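Local coordinates for D-psicose 3-epimerase (Agrobacterium tumefaciens, PDB 2HK0), which interconverts D-fructose and D-psicose by epimerisation at C3, a reaction in which a bound metal plays a pivotal role, at residues Y27-E31 against M292-A296; K47-D51 against L300-R304; N234-P238 against M263-V267; F266-G270 against R281-A287. All coordinates share one frame; numbering follows the deposited sequence.

In the fold
The modelled chain begins with strand 22-26, the first of a closed eight-stranded parallel TIM barrel; the loop after it, 27-31, packs on helix 289-307, which closes contact 1. Segment 47-51, between helix 39-47 and strand 52-56, meets the same last helix further along in contact 2, so the chain closures of contacts 1 and 2 cross. Contact 3 and contact 4 lie nested inside both. Contact 3 joins the loops after the seventh and eighth strands, 225-230 and 260-263. Contact 4 starts where contact 3 ends, sharing F266 and V267, and closes a short excursion through helix 271-276. Together they bind the beginning and end of the barrel to its last helix and the loops leading into it.

Contact 1: Y27-E31 against M292-A296; sequences YSYWE and MDEDA
The carbonyl oxygen of M292 is gripped twice: Y29 OH donates to M292 O at 2.8 Å, and the backbone N of A296, a helical turn further on, donates to M292 O at 3.0 Å. The phenol comes from the side, with a C=O...donor angle of 122°. Its hydroxyl is itself an acceptor, because a water that donates to D295 OD2 also donates to Y29 OH, at 3.0 Å. The D295 carboxylate has its stronger partner in K240, and K291 adds a second salt bridge.

M292, present as selenomethionine, is bent at chi2 and chi3, and this curls its methyl back over the tyrosine: CE sits 3.7 Å from the centroid of the Y29 ring, nearly on the ring normal, a CH-pi contact. SE lies more obliquely, completing a Met-aromatic pair. On the other side of the phenol, A296 CB packs 4.0 Å from Y29 CE2 and also touches the indole of W30. The indole offers NE1 to D293 OD1 at 2.8 Å, but the N-H...O angle of 128° makes this bond weak; D293 OD1 has its main partner in K44, which also makes a cation-pi contact with W30.

The short 3-10 turn after strand 22-26 thus lies against helix 289-307, with W30 reaching L48 just beyond helix 39-47 and Y29 resting on P265 beyond strand 260-263.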
loop_
_atom_site.group_PDB
_atom_site.type_symbol
_atom_site.label_atom_id
_atom_site.label_comp_id
_atom_site.label_asym_id
_atom_site.label_seq_id
_atom_site.Cartn_x
_atom_site.Cartn_y
_atom_site.Cartn_z
ATOM N N TYR A 27 -21.417 16.939 -11.348
ATOM C CA TYR A 27 -21.573 17.171 -12.796
ATOM C C TYR A 27 -20.505 18.038 -13.483
ATOM O O TYR A 27 -20.288 17.895 -14.685
ATOM C CB TYR A 27 -22.977 17.723 -13.111
ATOM C CG TYR A 27 -23.048 19.219 -13.016
ATOM C CD1 TYR A 27 -23.005 19.856 -11.776
ATOM C CD2 TYR A 27 -23.054 20.007 -14.169
ATOM C CE1 TYR A 27 -22.954 21.239 -11.680
ATOM C CE2 TYR A 27 -23.011 21.403 -14.086
ATOM C CZ TYR A 27 -22.958 22.005 -12.838
ATOM O OH TYR A 27 -22.906 23.369 -12.737
ATOM N N SER A 28 -19.831 18.911 -12.737
ATOM C CA SER A 28 -18.778 19.759 -13.321
ATOM C C SER A 28 -17.609 18.969 -13.938
ATOM O O SER A 28 -16.717 19.534 -14.586
ATOM C CB SER A 28 -18.233 20.730 -12.280
ATOM O OG SER A 28 -19.170 21.757 -12.031
ATOM N N TYR A 29 -17.606 17.667 -13.703
ATOM C CA TYR A 29 -16.605 16.769 -14.277
ATOM C C TYR A 29 -16.602 16.944 -15.810
ATOM O O TYR A 29 -15.565 16.878 -16.455
ATOM C CB TYR A 29 -17.010 15.337 -13.938
ATOM C CG TYR A 29 -16.348 14.234 -14.732
ATOM C CD1 TYR A 29 -14.987 13.958 -14.590
ATOM C CD2 TYR A 29 -17.109 13.383 -15.525
ATOM C CE1 TYR A 29 -14.407 12.846 -15.205
ATOM C CE2 TYR A 29 -16.548 12.279 -16.147
ATOM C CZ TYR A 29 -15.199 12.006 -15.981
ATOM O OH TYR A 29 -14.661 10.870 -16.567
ATOM N N TRP A 30 -17.781 17.174 -16.372
ATOM C CA TRP A 30 -17.952 17.331 -17.821
ATOM C C TRP A 30 -17.837 18.775 -18.337
ATOM O O TRP A 30 -17.957 19.006 -19.543
ATOM C CB TRP A 30 -19.320 16.767 -18.237
ATOM C CG TRP A 30 -19.422 15.254 -18.239
ATOM C CD1 TRP A 30 -18.965 14.405 -19.207
ATOM C CD2 TRP A 30 -20.013 14.424 -17.227
ATOM N NE1 TRP A 30 -19.231 13.103 -18.865
ATOM C CE2 TRP A 30 -19.872 13.085 -17.652
ATOM C CE3 TRP A 30 -20.643 14.683 -15.999
ATOM C CZ2 TRP A 30 -20.339 12.002 -16.892
ATOM C CZ3 TRP A 30 -21.106 13.611 -15.244
ATOM C CH2 TRP A 30 -20.950 12.286 -15.695
ATOM N N GLU A 31 -17.591 19.743 -17.457
ATOM C CA GLU A 31 -17.510 21.135 -17.903
ATOM C C GLU A 31 -16.171 21.822 -17.660
ATOM O O GLU A 31 -15.268 21.249 -17.040
ATOM C CB GLU A 31 -18.616 21.953 -17.239
ATOM C CG GLU A 31 -20.027 21.507 -17.592
ATOM C CD GLU A 31 -20.375 21.763 -19.059
ATOM O OE1 GLU A 31 -19.851 22.742 -19.634
ATOM O OE2 GLU A 31 -21.180 20.995 -19.630
HETATM N N MSE A 292 -15.135 10.069 -21.503
HETATM C CA MSE A 292 -15.369 10.637 -20.167
HETATM C C MSE A 292 -16.485 9.856 -19.453
HETATM O O MSE A 292 -16.390 9.560 -18.260
HETATM C CB MSE A 292 -15.750 12.107 -20.288
HETATM C CG MSE A 292 -14.605 13.010 -20.764
HETATM SE SE MSE A 292 -13.262 13.281 -19.343
HETATM C CE MSE A 292 -14.281 14.643 -18.355
ATOM N N ASP A 293 -17.535 9.522 -20.199
ATOM C CA ASP A 293 -18.672 8.755 -19.675
ATOM C C ASP A 293 -18.244 7.355 -19.267
ATOM O O ASP A 293 -18.675 6.827 -18.235
ATOM C CB ASP A 293 -19.775 8.624 -20.736
ATOM C CG ASP A 293 -20.513 9.923 -20.985
ATOM O OD1 ASP A 293 -20.272 10.930 -20.273
ATOM O OD2 ASP A 293 -21.352 9.933 -21.908
ATOM N N GLU A 294 -17.415 6.747 -20.108
ATOM C CA GLU A 294 -16.912 5.400 -19.876
ATOM C C GLU A 294 -16.074 5.356 -18.588
ATOM O O GLU A 294 -16.234 4.456 -17.767
ATOM C CB GLU A 294 -16.082 4.952 -21.084
ATOM C CG GLU A 294 -15.620 3.504 -21.074
ATOM C CD GLU A 294 -14.572 3.245 -22.155
ATOM O OE1 GLU A 294 -14.786 3.685 -23.316
ATOM O OE2 GLU A 294 -13.535 2.612 -21.848
ATOM N N ASP A 295 -15.173 6.318 -18.416
ATOM C CA ASP A 295 -14.367 6.368 -17.193
ATOM C C ASP A 295 -15.307 6.525 -15.983
ATOM O O ASP A 295 -15.148 5.850 -14.971
ATOM C CB ASP A 295 -13.392 7.550 -17.225
ATOM C CG ASP A 295 -12.178 7.288 -18.094
ATOM O OD1 ASP A 295 -11.885 6.115 -18.389
ATOM O OD2 ASP A 295 -11.495 8.260 -18.465
ATOM N N ALA A 296 -16.288 7.418 -16.097
ATOM C CA ALA A 296 -17.245 7.641 -15.009
ATOM C C ALA A 296 -17.990 6.343 -14.694
ATOM O O ALA A 296 -18.101 5.930 -13.539
ATOM C CB ALA A 296 -18.239 8.741 -15.391
HETATM O O HOH W 1 -11.709 10.573 -16.741
#

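Contact 2: K47-D51 against L300-R304; sequences KLGFD and LAFSR
NH2 of R304 serves two acceptors, the carboxylate of D51 and the backbone carbonyl of G49. It donates to D51 OD2 at 3.1 Å, nearly straight at 168° and as part of a salt bridge, and R304 NH2 also donates to G49 O at 2.9 Å. The aspartate oxygen lies in the guanidinium plane, yet the nitrogen meets it from above the carboxylate plane. A second, weak bond runs from R304 NH1 to G49 O. Extended from CG to NE, the arginine chain carries its head outward from the helix to the turn. D51 OD2 is held further by the backbone N of H23, its stronger partner, and by a water.

That turn is a Schellman motif ending helix 39-47, with G49 at a phi of 103°; it is one of the helix-to-strand connections of the TIM barrel, leading into strand 52-56. Beneath the polar layer, L300 CD1 packs 3.4 Å from G49 C, while L300 CD2 covers a face of the R304 guanidinium. L300 CG lies over the F50 ring, 3.6 Å from its centroid and displaced toward the rim. F50 also touches I25 and M263, and L300 reaches H23 on strand 22-26.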
loop_
_atom_site.group_PDB
_atom_site.type_symbol
_atom_site.label_atom_id
_atom_site.label_comp_id
_atom_site.label_asym_id
_atom_site.label_seq_id
_atom_site.Cartn_x
_atom_site.Cartn_y
_atom_site.Cartn_z
ATOM N N LYS A 47 -28.740 8.129 -16.426
ATOM C CA LYS A 47 -28.559 7.101 -17.447
ATOM C C LYS A 47 -27.238 6.357 -17.290
ATOM O O LYS A 47 -27.123 5.210 -17.700
ATOM C CB LYS A 47 -28.626 7.713 -18.847
ATOM C CG LYS A 47 -29.966 8.334 -19.219
ATOM C CD LYS A 47 -31.057 7.299 -19.439
ATOM C CE LYS A 47 -32.303 7.966 -20.032
ATOM N NZ LYS A 47 -31.966 8.765 -21.259
ATOM N N LEU A 48 -26.235 7.007 -16.715
ATOM C CA LEU A 48 -24.951 6.348 -16.522
ATOM C C LEU A 48 -25.007 5.401 -15.317
ATOM O O LEU A 48 -24.053 4.683 -15.034
ATOM C CB LEU A 48 -23.838 7.390 -16.339
ATOM C CG LEU A 48 -23.573 8.293 -17.554
ATOM C CD1 LEU A 48 -22.576 9.387 -17.168
ATOM C CD2 LEU A 48 -23.041 7.456 -18.729
ATOM N N GLY A 49 -26.116 5.403 -14.591
ATOM C CA GLY A 49 -26.214 4.474 -13.470
ATOM C C GLY A 49 -26.015 5.010 -12.059
ATOM O O GLY A 49 -26.162 4.268 -11.089
ATOM N N PHE A 50 -25.681 6.284 -11.928
ATOM C CA PHE A 50 -25.485 6.860 -10.600
ATOM C C PHE A 50 -26.800 7.009 -9.823
ATOM O O PHE A 50 -27.855 7.245 -10.410
ATOM C CB PHE A 50 -24.812 8.234 -10.724
ATOM C CG PHE A 50 -23.360 8.170 -11.184
ATOM C CD1 PHE A 50 -22.323 8.013 -10.256
ATOM C CD2 PHE A 50 -23.036 8.273 -12.541
ATOM C CE1 PHE A 50 -20.985 7.965 -10.668
ATOM C CE2 PHE A 50 -21.695 8.227 -12.965
ATOM C CZ PHE A 50 -20.667 8.071 -12.015
ATOM N N ASP A 51 -26.722 6.877 -8.500
ATOM C CA ASP A 51 -27.883 7.045 -7.631
ATOM C C ASP A 51 -28.075 8.544 -7.368
ATOM O O ASP A 51 -29.172 9.000 -7.075
ATOM C CB ASP A 51 -27.634 6.396 -6.269
ATOM C CG ASP A 51 -27.232 4.927 -6.366
ATOM O OD1 ASP A 51 -27.997 4.151 -6.968
ATOM O OD2 ASP A 51 -26.158 4.555 -5.822
ATOM N N LEU A 300 -17.686 4.110 -11.290
ATOM C CA LEU A 300 -18.915 3.841 -10.534
ATOM C C LEU A 300 -18.949 2.370 -10.146
ATOM O O LEU A 300 -19.177 2.029 -8.981
ATOM C CB LEU A 300 -20.167 4.121 -11.386
ATOM C CG LEU A 300 -21.464 4.662 -10.760
ATOM C CD1 LEU A 300 -22.665 4.293 -11.665
ATOM C CD2 LEU A 300 -21.662 4.183 -9.332
ATOM N N ALA A 301 -18.761 1.498 -11.139
ATOM C CA ALA A 301 -18.756 0.046 -10.903
ATOM C C ALA A 301 -17.641 -0.333 -9.921
ATOM O O ALA A 301 -17.839 -1.141 -9.012
ATOM C CB ALA A 301 -18.563 -0.714 -12.240
ATOM N N PHE A 302 -16.466 0.252 -10.126
ATOM C CA PHE A 302 -15.313 0.015 -9.260
ATOM C C PHE A 302 -15.695 0.418 -7.834
ATOM O O PHE A 302 -15.471 -0.322 -6.879
ATOM C CB PHE A 302 -14.127 0.871 -9.753
ATOM C CG PHE A 302 -12.926 0.856 -8.843
ATOM C CD1 PHE A 302 -11.906 -0.078 -9.019
ATOM C CD2 PHE A 302 -12.812 1.778 -7.806
ATOM C CE1 PHE A 302 -10.789 -0.086 -8.174
ATOM C CE2 PHE A 302 -11.713 1.780 -6.962
ATOM C CZ PHE A 302 -10.694 0.845 -7.144
ATOM N N SER A 303 -16.287 1.597 -7.688
ATOM C CA SER A 303 -16.640 2.090 -6.360
ATOM C C SER A 303 -17.675 1.247 -5.651
ATOM O O SER A 303 -17.581 1.023 -4.452
ATOM C CB SER A 303 -17.106 3.539 -6.439
ATOM O OG SER A 303 -16.055 4.354 -6.916
ATOM N N ARG A 304 -18.666 0.771 -6.385
ATOM C CA ARG A 304 -19.685 -0.053 -5.754
ATOM C C ARG A 304 -19.097 -1.390 -5.307
ATOM O O ARG A 304 -19.442 -1.897 -4.234
ATOM C CB ARG A 304 -20.844 -0.287 -6.723
ATOM C CG ARG A 304 -21.733 0.927 -6.864
ATOM C CD ARG A 304 -22.826 0.752 -7.918
ATOM N NE ARG A 304 -23.840 1.796 -7.776
ATOM C CZ ARG A 304 -24.603 2.253 -8.762
ATOM N NH1 ARG A 304 -24.475 1.763 -9.991
ATOM N NH2 ARG A 304 -25.501 3.208 -8.520
HETATM O O HOH W 2 -24.842 2.140 -5.541
#

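Contact 3: N234-P238 against M263-V267; sequences NRRVP and MEPFV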
loop_
_atom_site.group_PDB
_atom_site.type_symbol
_atom_site.label_atom_id
_atom_site.label_comp_id
_atom_site.label_asym_id
_atom_site.label_seq_id
_atom_site.Cartn_x
_atom_site.Cartn_y
_atom_site.Cartn_z
ATOM N N ASN A 234 -4.462 12.913 -7.670
ATOM C CA ASN A 234 -4.386 13.997 -8.651
ATOM C C ASN A 234 -5.742 14.259 -9.298
ATOM O O ASN A 234 -5.831 14.883 -10.363
ATOM C CB ASN A 234 -3.307 13.722 -9.714
ATOM C CG ASN A 234 -3.470 12.364 -10.396
ATOM O OD1 ASN A 234 -4.538 11.748 -10.329
ATOM N ND2 ASN A 234 -2.405 11.897 -11.069
ATOM N N ARG A 235 -6.792 13.750 -8.649
ATOM C CA ARG A 235 -8.185 13.987 -9.056
ATOM C C ARG A 235 -8.783 13.227 -10.229
ATOM O O ARG A 235 -9.800 13.648 -10.767
ATOM C CB ARG A 235 -8.412 15.482 -9.289
ATOM C CG ARG A 235 -7.950 16.342 -8.140
ATOM C CD ARG A 235 -9.093 16.582 -7.195
ATOM N NE ARG A 235 -9.133 17.975 -6.834
ATOM C CZ ARG A 235 -10.067 18.533 -6.077
ATOM N NH1 ARG A 235 -11.064 17.812 -5.590
ATOM N NH2 ARG A 235 -9.979 19.821 -5.804
ATOM N N ARG A 236 -8.151 12.133 -10.635
ATOM C CA ARG A 236 -8.718 11.307 -11.692
ATOM C C ARG A 236 -9.863 10.532 -11.030
ATOM O O ARG A 236 -9.991 10.532 -9.801
ATOM C CB ARG A 236 -7.678 10.326 -12.228
ATOM C CG ARG A 236 -6.586 10.984 -13.088
ATOM C CD ARG A 236 -5.514 9.952 -13.405
ATOM N NE ARG A 236 -4.797 9.644 -12.182
ATOM C CZ ARG A 236 -4.056 8.560 -11.989
ATOM N NH1 ARG A 236 -3.927 7.652 -12.956
ATOM N NH2 ARG A 236 -3.439 8.398 -10.823
ATOM N N VAL A 237 -10.689 9.874 -11.834
ATOM C CA VAL A 237 -11.800 9.120 -11.291
ATOM C C VAL A 237 -11.284 7.956 -10.459
ATOM O O VAL A 237 -10.210 7.411 -10.714
ATOM C CB VAL A 237 -12.713 8.571 -12.406
ATOM C CG1 VAL A 237 -13.183 9.711 -13.311
ATOM C CG2 VAL A 237 -11.977 7.525 -13.204
ATOM N N PRO A 238 -12.042 7.578 -9.427
ATOM C CA PRO A 238 -11.661 6.473 -8.549
ATOM C C PRO A 238 -11.374 5.186 -9.324
ATOM O O PRO A 238 -12.129 4.799 -10.219
ATOM C CB PRO A 238 -12.868 6.338 -7.636
ATOM C CG PRO A 238 -13.352 7.780 -7.518
ATOM C CD PRO A 238 -13.281 8.228 -8.965
HETATM N N MSE A 263 -18.066 10.981 -6.426
HETATM C CA MSE A 263 -16.739 11.122 -7.033
HETATM C C MSE A 263 -16.697 12.557 -7.578
HETATM O O MSE A 263 -17.649 13.030 -8.196
HETATM C CB MSE A 263 -16.505 10.098 -8.147
HETATM C CG MSE A 263 -17.520 10.098 -9.271
HETATM SE SE MSE A 263 -17.053 8.651 -10.516
HETATM C CE MSE A 263 -17.427 7.103 -9.410
ATOM N N GLU A 264 -15.590 13.245 -7.327
ATOM C CA GLU A 264 -15.422 14.634 -7.727
ATOM C C GLU A 264 -14.171 14.740 -8.598
ATOM O O GLU A 264 -13.185 15.367 -8.227
ATOM C CB GLU A 264 -15.276 15.468 -6.451
ATOM C CG GLU A 264 -15.145 16.962 -6.631
ATOM C CD GLU A 264 -14.969 17.665 -5.287
ATOM O OE1 GLU A 264 -14.144 17.190 -4.480
ATOM O OE2 GLU A 264 -15.652 18.680 -5.037
ATOM N N PRO A 265 -14.203 14.123 -9.781
ATOM C CA PRO A 265 -13.018 14.196 -10.633
ATOM C C PRO A 265 -12.878 15.484 -11.441
ATOM O O PRO A 265 -13.851 16.045 -11.934
ATOM C CB PRO A 265 -13.150 12.948 -11.507
ATOM C CG PRO A 265 -14.655 12.811 -11.672
ATOM C CD PRO A 265 -15.262 13.271 -10.368
ATOM N N PHE A 266 -11.644 15.949 -11.555
ATOM C CA PHE A 266 -11.337 17.154 -12.319
ATOM C C PHE A 266 -10.103 16.777 -13.144
ATOM O O PHE A 266 -8.975 16.772 -12.634
ATOM C CB PHE A 266 -11.028 18.322 -11.373
ATOM C CG PHE A 266 -12.239 18.855 -10.620
ATOM C CD1 PHE A 266 -13.234 19.574 -11.286
ATOM C CD2 PHE A 266 -12.354 18.675 -9.237
ATOM C CE1 PHE A 266 -14.333 20.114 -10.584
ATOM C CE2 PHE A 266 -13.435 19.203 -8.525
ATOM C CZ PHE A 266 -14.434 19.929 -9.201
ATOM N N VAL A 267 -10.328 16.458 -14.415
ATOM C CA VAL A 267 -9.262 16.024 -15.292
ATOM C C VAL A 267 -9.092 16.876 -16.570
ATOM O O VAL A 267 -8.240 16.571 -17.404
ATOM C CB VAL A 267 -9.486 14.537 -15.698
ATOM C CG1 VAL A 267 -9.523 13.633 -14.436
ATOM C CG2 VAL A 267 -10.788 14.402 -16.476
HETATM O O HOH W 3 -6.417 17.323 -11.763
#
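R235 is bent twice, at chi2 (-93°) and again at chi3, and the double bend lays its guanidinium beside F266 and brings NH1 up to E264, whose side chain runs straight out to CG and CD. The two segments are loops at the C-terminal ends of the seventh and eighth barrel strands, 225-230 and 260-263, the end of a TIM barrel that carries the active site. F266 CD2 sits over the centre of the guanidinium face, the two planes 77° apart, and R235 NH1 lies at the edge of the F266 ring, in its plane. At the guanidinium edge, R235 NH1 and E264 OE1 form a salt bridge of 3.3 Å whose hydrogen bond is weak. F205 makes a cation-pi contact with R235, and E264 OE1 also has a weak bond to H229 ND1.

The backbones meet where F266 N donates to R235 O at 3.1 Å, in the carbonyl plane, with P265 CA close by the same oxygen. Further along, V237 CG1 packs on P265 CB at 3.7 Å and P238 CD on M263 CB at 3.8 Å.

R236 NE reaches back to a lone pair of N234 OD1 at 2.8 Å, while its NH1 forms a salt bridge to D212 of the third subunit. A single water donates to N234 O at 2.9 Å and to F266 O at 2.8 Å.

Contact 4: F266-G270 against R281-A287; sequences FVKTG and RDLSGGA
K268 starts by pointing away from 281-287 and then comes back to it. From CB the chain bends at chi2 (-68°) and runs extended beyond, so that CD passes 3.8 Å from D282 OD1. CE then slides over S284, 3.3 Å from S284 OG. At the tip NZ makes two hydrogen bonds: K268 NZ to A287 O at 2.9 Å, on a lone pair in the carbonyl plane, and K268 NZ to S284 OG, also at 2.9 Å. The D282 carboxylate lies nearby without forming a salt bridge to the amine, though its charge may still favour the lysine's position.

S284 OG thus has three hydrogen-bond partners. Besides accepting from K268, it donates to the syn lone pair of D282 OD1 at 2.7 Å and accepts from A287 N at 3.2 Å. The other carboxylate oxygen, D282 OD2, takes G286 N at 2.8 Å, tying the carboxylate to the glycine turn that follows it. A water joins D282 OD1 to T269 N.

Across the backbones, L283 N donates to V267 O at 3.0 Å in an almost straight bond of 175°. V267 packs its CG2 on S284 CB, and T269 CG2 presses against the R281 to D282 peptide. R281 itself reaches E210 of the third subunit by a salt bridge.

The bond from A287 N to S284 OG makes an ST motif, placed in the loop that leads from helix 271-276 into helix 289-307, the last helix of the TIM barrel chain.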
loop_
_atom_site.group_PDB
_atom_site.type_symbol
_atom_site.label_atom_id
_atom_site.label_comp_id
_atom_site.label_asym_id
_atom_site.label_seq_id
_atom_site.Cartn_x
_atom_site.Cartn_y
_atom_site.Cartn_z
ATOM N N PHE A 266 -11.644 15.949 -11.555
ATOM C CA PHE A 266 -11.337 17.154 -12.319
ATOM C C PHE A 266 -10.103 16.777 -13.144
ATOM O O PHE A 266 -8.975 16.772 -12.634
ATOM C CB PHE A 266 -11.028 18.322 -11.373
ATOM C CG PHE A 266 -12.239 18.855 -10.620
ATOM C CD1 PHE A 266 -13.234 19.574 -11.286
ATOM C CD2 PHE A 266 -12.354 18.675 -9.237
ATOM C CE1 PHE A 266 -14.333 20.114 -10.584
ATOM C CE2 PHE A 266 -13.435 19.203 -8.525
ATOM C CZ PHE A 266 -14.434 19.929 -9.201
ATOM N N VAL A 267 -10.328 16.458 -14.415
ATOM C CA VAL A 267 -9.262 16.024 -15.292
ATOM C C VAL A 267 -9.092 16.876 -16.570
ATOM O O VAL A 267 -8.240 16.571 -17.404
ATOM C CB VAL A 267 -9.486 14.537 -15.698
ATOM C CG1 VAL A 267 -9.523 13.633 -14.436
ATOM C CG2 VAL A 267 -10.788 14.402 -16.476
ATOM N N LYS A 268 -9.881 17.938 -16.710
ATOM C CA LYS A 268 -9.795 18.806 -17.885
ATOM C C LYS A 268 -9.205 20.191 -17.612
ATOM O O LYS A 268 -9.620 20.888 -16.683
ATOM C CB LYS A 268 -11.182 18.966 -18.512
ATOM C CG LYS A 268 -11.722 17.688 -19.160
ATOM C CD LYS A 268 -10.914 17.307 -20.404
ATOM C CE LYS A 268 -11.506 16.071 -21.108
ATOM N NZ LYS A 268 -10.842 15.747 -22.426
ATOM N N THR A 269 -8.233 20.586 -18.436
ATOM C CA THR A 269 -7.598 21.893 -18.302
ATOM C C THR A 269 -8.496 22.938 -18.936
ATOM O O THR A 269 -9.399 22.601 -19.704
ATOM C CB THR A 269 -6.282 21.997 -19.086
ATOM O OG1 THR A 269 -6.589 21.999 -20.489
ATOM C CG2 THR A 269 -5.351 20.838 -18.765
ATOM N N GLY A 270 -8.232 24.205 -18.624
ATOM C CA GLY A 270 -8.995 25.298 -19.211
ATOM C C GLY A 270 -10.247 25.786 -18.498
ATOM O O GLY A 270 -10.875 25.071 -17.709
ATOM N N ARG A 281 -2.488 20.317 -16.357
ATOM C CA ARG A 281 -2.268 19.347 -17.415
ATOM C C ARG A 281 -3.491 18.458 -17.537
ATOM O O ARG A 281 -4.189 18.207 -16.556
ATOM C CB ARG A 281 -1.060 18.458 -17.100
ATOM C CG ARG A 281 -1.291 17.536 -15.893
ATOM C CD ARG A 281 -0.004 16.878 -15.450
ATOM N NE ARG A 281 -0.195 15.828 -14.450
ATOM C CZ ARG A 281 -0.443 16.050 -13.163
ATOM N NH1 ARG A 281 -0.534 17.290 -12.709
ATOM N NH2 ARG A 281 -0.570 15.031 -12.323
ATOM N N ASP A 282 -3.737 17.976 -18.746
ATOM C CA ASP A 282 -4.857 17.102 -19.000
ATOM C C ASP A 282 -4.615 15.744 -18.349
ATOM O O ASP A 282 -3.531 15.182 -18.463
ATOM C CB ASP A 282 -5.034 16.921 -20.507
ATOM C CG ASP A 282 -6.149 15.966 -20.838
ATOM O OD1 ASP A 282 -7.260 16.175 -20.333
ATOM O OD2 ASP A 282 -5.922 15.004 -21.596
ATOM N N LEU A 283 -5.624 15.221 -17.663
ATOM C CA LEU A 283 -5.505 13.920 -17.028
ATOM C C LEU A 283 -6.613 12.996 -17.516
ATOM O O LEU A 283 -6.876 11.956 -16.903
ATOM C CB LEU A 283 -5.554 14.053 -15.492
ATOM C CG LEU A 283 -4.287 14.573 -14.797
ATOM C CD1 LEU A 283 -4.551 14.781 -13.310
ATOM C CD2 LEU A 283 -3.152 13.585 -14.979
ATOM N N SER A 284 -7.253 13.376 -18.623
ATOM C CA SER A 284 -8.334 12.580 -19.215
ATOM C C SER A 284 -7.791 11.686 -20.322
ATOM O O SER A 284 -8.442 10.728 -20.733
ATOM C CB SER A 284 -9.396 13.484 -19.834
ATOM O OG SER A 284 -8.900 14.082 -21.027
ATOM N N GLY A 285 -6.595 12.019 -20.804
ATOM C CA GLY A 285 -5.992 11.263 -21.884
ATOM C C GLY A 285 -6.646 11.684 -23.185
ATOM O O GLY A 285 -6.889 10.853 -24.054
ATOM N N GLY A 286 -6.941 12.980 -23.300
ATOM C CA GLY A 286 -7.591 13.516 -24.484
ATOM C C GLY A 286 -8.968 12.913 -24.747
ATOM O O GLY A 286 -9.419 12.845 -25.893
ATOM N N ALA A 287 -9.660 12.497 -23.694
ATOM C CA ALA A 287 -10.968 11.865 -23.853
ATOM C C ALA A 287 -12.063 12.715 -24.488
ATOM O O ALA A 287 -12.153 13.920 -24.258
ATOM C CB ALA A 287 -11.460 11.334 -22.494
HETATM O O HOH W 4 -8.037 18.809 -20.661
#